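Local coordinates for superoxide dismutase [Cu-Zn] (Bacteroidetes bacterium GWA2_30_7, PDB 7B4O), which probably catalyses the dismutation of superoxide to dioxygen and hydrogen peroxide, and is seen here with zinc at both of its paired metal positions, at residues I25-S30 with R121-H126; V36-N41 with G91-D96. All coordinates share one frame; numbering follows the deposited sequence.

Strand 22-30 supplies 25-30, and the next strand, 33-41, supplies 36-41. The chain then runs through strand 46-53 and the metal-binding loops before 91-96 returns to 36-41, closing interaction 2. Only later does 121-126 arrive across the barrel interior from 25-30 and close interaction 1, whose loop therefore encloses the other, an example of long-range contacts in a β-barrel nesting like brackets. The two contacts also touch directly: T26 N lies 2.8 Å from V37 O, a probable hydrogen bond between adjacent strands, and I25 CG1 packs on A38 CB. Together they tie neighbouring strands to two different parts of the facing wall.

Interaction 1: residues I25-S30 with R121-H126; sequences ITFTKS and RSMIVH. With ZN (zinc ion), chain E.
I25 meets M123 across the interior of the barrel, where side chains alone bridge strands whose nearest CA atoms, those of I25 and M123, are 8.6 Å apart. The tip of the isoleucine does the touching: CD1 lies 3.8 Å from M123 CG, with M123 CB and CE a little farther off, as the methionine curls round it. That curl comes from bends at chi2 (-61°) and chi3 (-52°), which fold CE back while the sulfur is presented to the next inward residue, F27. There the leading edge of the ring is met: CZ stands 3.9 Å from M123 SD, and the sulfur lies close to the ring plane, 86° off the normal, in an edge-on Met-aromatic contact. At the far end of the segment the surface takes over, and K29 NZ donates to S30 O nearly in line with the carbonyl.

The opposing strand continues from this apolar layer to a metal ligand. H126 NE2 binds zinc at 1.9 Å, alongside H51 and H53, at what is the copper position in this enzyme family; I124 CG2 sits over one face of the H126 ring, toward the rim, and H126 ND1 is hydrogen-bonded to G141 O. Around the apolar contact, strand 33-41 adds A38 and V36, strand 8-15 brings C11 and I13, and strand 46-53 contributes F50 and I52 beside M123.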
loop_
_atom_site.group_PDB
_atom_site.type_symbol
_atom_site.label_atom_id
_atom_site.label_comp_id
_atom_site.label_asym_id
_atom_site.label_seq_id
_atom_site.Cartn_x
_atom_site.Cartn_y
_atom_site.Cartn_z
ATOM N N ILE A 25 7.634 -7.569 -2.599
ATOM C CA ILE A 25 8.704 -6.800 -3.278
ATOM C C ILE A 25 9.296 -5.841 -2.249
ATOM O O ILE A 25 8.525 -5.169 -1.562
ATOM C CB ILE A 25 8.150 -6.059 -4.507
ATOM C CG1 ILE A 25 7.432 -7.019 -5.457
ATOM C CG2 ILE A 25 9.265 -5.292 -5.203
ATOM C CD1 ILE A 25 6.263 -6.405 -6.139
ATOM N N THR A 26 10.613 -5.817 -2.142
ATOM C CA THR A 26 11.317 -4.849 -1.278
ATOM C C THR A 26 12.220 -3.977 -2.138
ATOM O O THR A 26 12.762 -4.445 -3.156
ATOM C CB THR A 26 12.089 -5.532 -0.151
ATOM O OG1 THR A 26 13.162 -6.265 -0.731
ATOM C CG2 THR A 26 11.194 -6.411 0.690
ATOM N N PHE A 27 12.366 -2.742 -1.686
ATOM C CA PHE A 27 13.237 -1.719 -2.290
ATOM C C PHE A 27 14.162 -1.251 -1.177
ATOM O O PHE A 27 13.642 -0.735 -0.186
ATOM C CB PHE A 27 12.397 -0.567 -2.842
ATOM C CG PHE A 27 11.324 -0.971 -3.818
ATOM C CD1 PHE A 27 10.064 -1.353 -3.385
ATOM C CD2 PHE A 27 11.562 -0.917 -5.182
ATOM C CE1 PHE A 27 9.088 -1.718 -4.297
ATOM C CE2 PHE A 27 10.572 -1.246 -6.091
ATOM C CZ PHE A 27 9.333 -1.641 -5.652
ATOM N N THR A 28 15.471 -1.416 -1.336
ATOM C CA THR A 28 16.445 -1.056 -0.277
ATOM C C THR A 28 17.490 -0.113 -0.878
ATOM O O THR A 28 18.072 -0.469 -1.916
ATOM C CB THR A 28 17.047 -2.318 0.349
ATOM O OG1 THR A 28 15.963 -3.152 0.772
ATOM C CG2 THR A 28 17.945 -2.003 1.523
ATOM N N LYS A 29 17.702 1.039 -0.245
ATOM C CA LYS A 29 18.771 1.973 -0.660
ATOM C C LYS A 29 20.091 1.208 -0.580
ATOM O O LYS A 29 20.316 0.546 0.436
ATOM C CB LYS A 29 18.773 3.236 0.205
ATOM C CG LYS A 29 19.573 4.400 -0.366
ATOM C CD LYS A 29 18.923 5.056 -1.570
ATOM C CE LYS A 29 19.852 5.983 -2.326
ATOM N NZ LYS A 29 20.874 5.236 -3.101
ATOM N N SER A 30 20.895 1.268 -1.646
ATOM C CA SER A 30 22.282 0.738 -1.707
ATOM C C SER A 30 23.212 1.874 -2.131
ATOM O O SER A 30 22.704 2.944 -2.523
ATOM C CB SER A 30 22.383 -0.444 -2.636
ATOM O OG SER A 30 22.176 -0.042 -3.980
ATOM N N ARG A 121 2.800 4.660 -4.445
ATOM C CA ARG A 121 2.468 4.232 -5.818
ATOM C C ARG A 121 2.130 2.739 -5.764
ATOM O O ARG A 121 2.221 2.135 -4.680
ATOM C CB ARG A 121 3.620 4.544 -6.779
ATOM C CG ARG A 121 4.089 5.991 -6.729
ATOM C CD ARG A 121 3.032 6.971 -7.168
ATOM N NE ARG A 121 3.456 8.348 -6.942
ATOM C CZ ARG A 121 2.805 9.422 -7.364
ATOM N NH1 ARG A 121 1.701 9.301 -8.077
ATOM N NH2 ARG A 121 3.276 10.623 -7.071
ATOM N N SER A 122 1.754 2.152 -6.884
ATOM C CA SER A 122 1.400 0.723 -6.954
ATOM C C SER A 122 2.459 -0.062 -7.720
ATOM O O SER A 122 3.082 0.462 -8.632
ATOM C CB SER A 122 0.055 0.529 -7.577
ATOM O OG SER A 122 -0.028 1.208 -8.821
ATOM N N MET A 123 2.584 -1.336 -7.377
ATOM C CA MET A 123 3.210 -2.345 -8.249
ATOM C C MET A 123 2.085 -3.048 -8.992
ATOM O O MET A 123 1.071 -3.416 -8.354
ATOM C CB MET A 123 4.043 -3.354 -7.456
ATOM C CG MET A 123 5.353 -2.796 -6.902
ATOM S SD MET A 123 6.462 -2.234 -8.215
ATOM C CE MET A 123 6.517 -3.675 -9.272
ATOM N N ILE A 124 2.255 -3.212 -10.292
ATOM C CA ILE A 124 1.361 -4.025 -11.149
ATOM C C ILE A 124 2.219 -5.098 -11.801
ATOM O O ILE A 124 3.262 -4.788 -12.361
ATOM C CB ILE A 124 0.628 -3.164 -12.191
ATOM C CG1 ILE A 124 -0.373 -2.208 -11.547
ATOM C CG2 ILE A 124 -0.051 -4.053 -13.221
ATOM C CD1 ILE A 124 -1.584 -2.909 -10.903
ATOM N N VAL A 125 1.756 -6.346 -11.711
ATOM C CA VAL A 125 2.334 -7.464 -12.490
ATOM C C VAL A 125 1.350 -7.763 -13.613
ATOM O O VAL A 125 0.142 -7.781 -13.374
ATOM C CB VAL A 125 2.642 -8.685 -11.610
ATOM C CG1 VAL A 125 3.273 -9.800 -12.425
ATOM C CG2 VAL A 125 3.518 -8.295 -10.430
ATOM N N HIS A 126 1.872 -7.952 -14.813
ATOM C CA HIS A 126 1.061 -8.147 -16.034
ATOM C C HIS A 126 1.011 -9.617 -16.446
ATOM O O HIS A 126 1.877 -10.410 -16.071
ATOM C CB HIS A 126 1.593 -7.266 -17.160
ATOM C CG HIS A 126 1.313 -5.812 -16.973
ATOM N ND1 HIS A 126 0.125 -5.247 -17.366
ATOM C CD2 HIS A 126 2.069 -4.802 -16.459
ATOM C CE1 HIS A 126 0.152 -3.945 -17.089
ATOM N NE2 HIS A 126 1.337 -3.640 -16.542
HETATM ZN ZN ZN E . 2.098 -1.862 -16.321
#

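Interaction 2: residues V36-N41 with G91-D96; sequences VVADLN and GNITAD
The I93 side chain spans the inside of the Greek-key β-barrel of this superoxide dismutase to reach A38 and L40, two inward-facing residues on the opposite wall. One methyl group makes the whole contact. I93 CD1 comes within 3.7 Å of A38 CB, and L40 CD1 approaches that same methyl at 3.7 Å, with L40 CG slightly behind. Reach explains the choice of atom: with CG1 anti to the backbone N (chi1 -171°) and chi2 also extended (168°), CD1 is carried straight across a gap of 8.2 Å between A38 CA and I93 CA. Such a separation is too wide for backbone pairing, and no hydrogen bond joins the two segments.

Further neighbours of the I93 side chain are H48 and F50 of strand 46-53 and A101 and L103 of strand 101-107; F50 also packs on A38. Segment 36-41, part of strand 33-41, is hydrogen-bonded through its backbone to strands 22-30 and 101-107. On its outer surface D39 OD1 is hydrogen-bonded to H102 ND1, and H102 together with E104 binds a further zinc ion. Where strand 89-95 ends, D96 OD1 accepts hydrogen bonds from the backbone N atoms of N98 and K100.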
loop_
_atom_site.group_PDB
_atom_site.type_symbol
_atom_site.label_atom_id
_atom_site.label_comp_id
_atom_site.label_asym_id
_atom_site.label_seq_id
_atom_site.Cartn_x
_atom_site.Cartn_y
_atom_site.Cartn_z
ATOM N N VAL A 36 16.110 -3.737 -5.875
ATOM C CA VAL A 36 14.729 -4.273 -6.032
ATOM C C VAL A 36 14.822 -5.782 -5.873
ATOM O O VAL A 36 15.619 -6.395 -6.593
ATOM C CB VAL A 36 14.134 -3.891 -7.397
ATOM C CG1 VAL A 36 12.716 -4.412 -7.558
ATOM C CG2 VAL A 36 14.203 -2.383 -7.593
ATOM N N VAL A 37 14.075 -6.332 -4.922
ATOM C CA VAL A 37 13.998 -7.800 -4.706
ATOM C C VAL A 37 12.529 -8.198 -4.720
ATOM O O VAL A 37 11.772 -7.723 -3.863
ATOM C CB VAL A 37 14.669 -8.244 -3.395
ATOM C CG1 VAL A 37 14.532 -9.753 -3.213
ATOM C CG2 VAL A 37 16.122 -7.832 -3.351
ATOM N N ALA A 38 12.155 -9.076 -5.641
ATOM C CA ALA A 38 10.769 -9.554 -5.786
ATOM C C ALA A 38 10.763 -11.066 -5.622
ATOM O O ALA A 38 11.611 -11.751 -6.217
ATOM C CB ALA A 38 10.192 -9.148 -7.109
ATOM N N ASP A 39 9.812 -11.550 -4.826
ATOM C CA ASP A 39 9.569 -12.995 -4.629
ATOM C C ASP A 39 8.070 -13.211 -4.761
ATOM O O ASP A 39 7.337 -12.854 -3.817
ATOM C CB ASP A 39 10.119 -13.466 -3.293
ATOM C CG ASP A 39 11.630 -13.441 -3.299
ATOM O OD1 ASP A 39 12.223 -14.292 -3.995
ATOM O OD2 ASP A 39 12.183 -12.542 -2.664
ATOM N N LEU A 40 7.645 -13.730 -5.913
ATOM C CA LEU A 40 6.209 -13.910 -6.237
ATOM C C LEU A 40 5.923 -15.388 -6.482
ATOM O O LEU A 40 6.846 -16.168 -6.782
ATOM C CB LEU A 40 5.849 -13.106 -7.491
ATOM C CG LEU A 40 6.371 -11.674 -7.570
ATOM C CD1 LEU A 40 5.843 -11.004 -8.832
ATOM C CD2 LEU A 40 6.023 -10.841 -6.338
ATOM N N ASN A 41 4.654 -15.745 -6.362
ATOM C CA ASN A 41 4.158 -17.108 -6.652
ATOM C C ASN A 41 2.836 -17.014 -7.412
ATOM O O ASN A 41 2.212 -15.941 -7.436
ATOM C CB ASN A 41 3.989 -17.903 -5.358
ATOM C CG ASN A 41 5.297 -18.111 -4.623
ATOM O OD1 ASN A 41 6.097 -18.958 -5.005
ATOM N ND2 ASN A 41 5.541 -17.313 -3.596
ATOM N N GLY A 91 10.773 -3.459 -16.012
ATOM C CA GLY A 91 11.022 -4.536 -16.985
ATOM C C GLY A 91 10.101 -5.730 -16.787
ATOM O O GLY A 91 8.873 -5.536 -16.730
ATOM N N ASN A 92 10.687 -6.921 -16.719
ATOM C CA ASN A 92 9.938 -8.195 -16.619
ATOM C C ASN A 92 10.432 -8.975 -15.408
ATOM O O ASN A 92 11.633 -8.901 -15.069
ATOM C CB ASN A 92 10.071 -9.056 -17.870
ATOM C CG ASN A 92 9.337 -8.436 -19.037
ATOM O OD1 ASN A 92 8.110 -8.438 -19.059
ATOM N ND2 ASN A 92 10.071 -7.878 -19.982
ATOM N N ILE A 93 9.524 -9.755 -14.841
ATOM C CA ILE A 93 9.886 -10.815 -13.874
ATOM C C ILE A 93 9.570 -12.158 -14.538
ATOM O O ILE A 93 8.546 -12.266 -15.227
ATOM C CB ILE A 93 9.183 -10.604 -12.523
ATOM C CG1 ILE A 93 9.744 -11.575 -11.485
ATOM C CG2 ILE A 93 7.674 -10.678 -12.646
ATOM C CD1 ILE A 93 9.349 -11.267 -10.065
ATOM N N THR A 94 10.453 -13.127 -14.355
ATOM C CA THR A 94 10.340 -14.461 -14.975
ATOM C C THR A 94 9.869 -15.456 -13.915
ATOM O O THR A 94 10.531 -15.582 -12.874
ATOM C CB THR A 94 11.652 -14.901 -15.628
ATOM O OG1 THR A 94 11.987 -13.924 -16.612
ATOM C CG2 THR A 94 11.550 -16.265 -16.274
ATOM N N ALA A 95 8.766 -16.141 -14.205
ATOM C CA ALA A 95 8.250 -17.252 -13.378
ATOM C C ALA A 95 8.783 -18.579 -13.925
ATOM O O ALA A 95 8.781 -18.772 -15.147
ATOM C CB ALA A 95 6.742 -17.214 -13.337
ATOM N N ASP A 96 9.202 -19.466 -13.015
ATOM C CA ASP A 96 9.677 -20.832 -13.347
ATOM C C ASP A 96 8.472 -21.749 -13.612
ATOM O O ASP A 96 7.309 -21.276 -13.597
ATOM C CB ASP A 96 10.614 -21.367 -12.263
ATOM C CG ASP A 96 9.982 -21.649 -10.911
ATOM O OD1 ASP A 96 8.748 -21.772 -10.848
ATOM O OD2 ASP A 96 10.750 -21.756 -9.927
#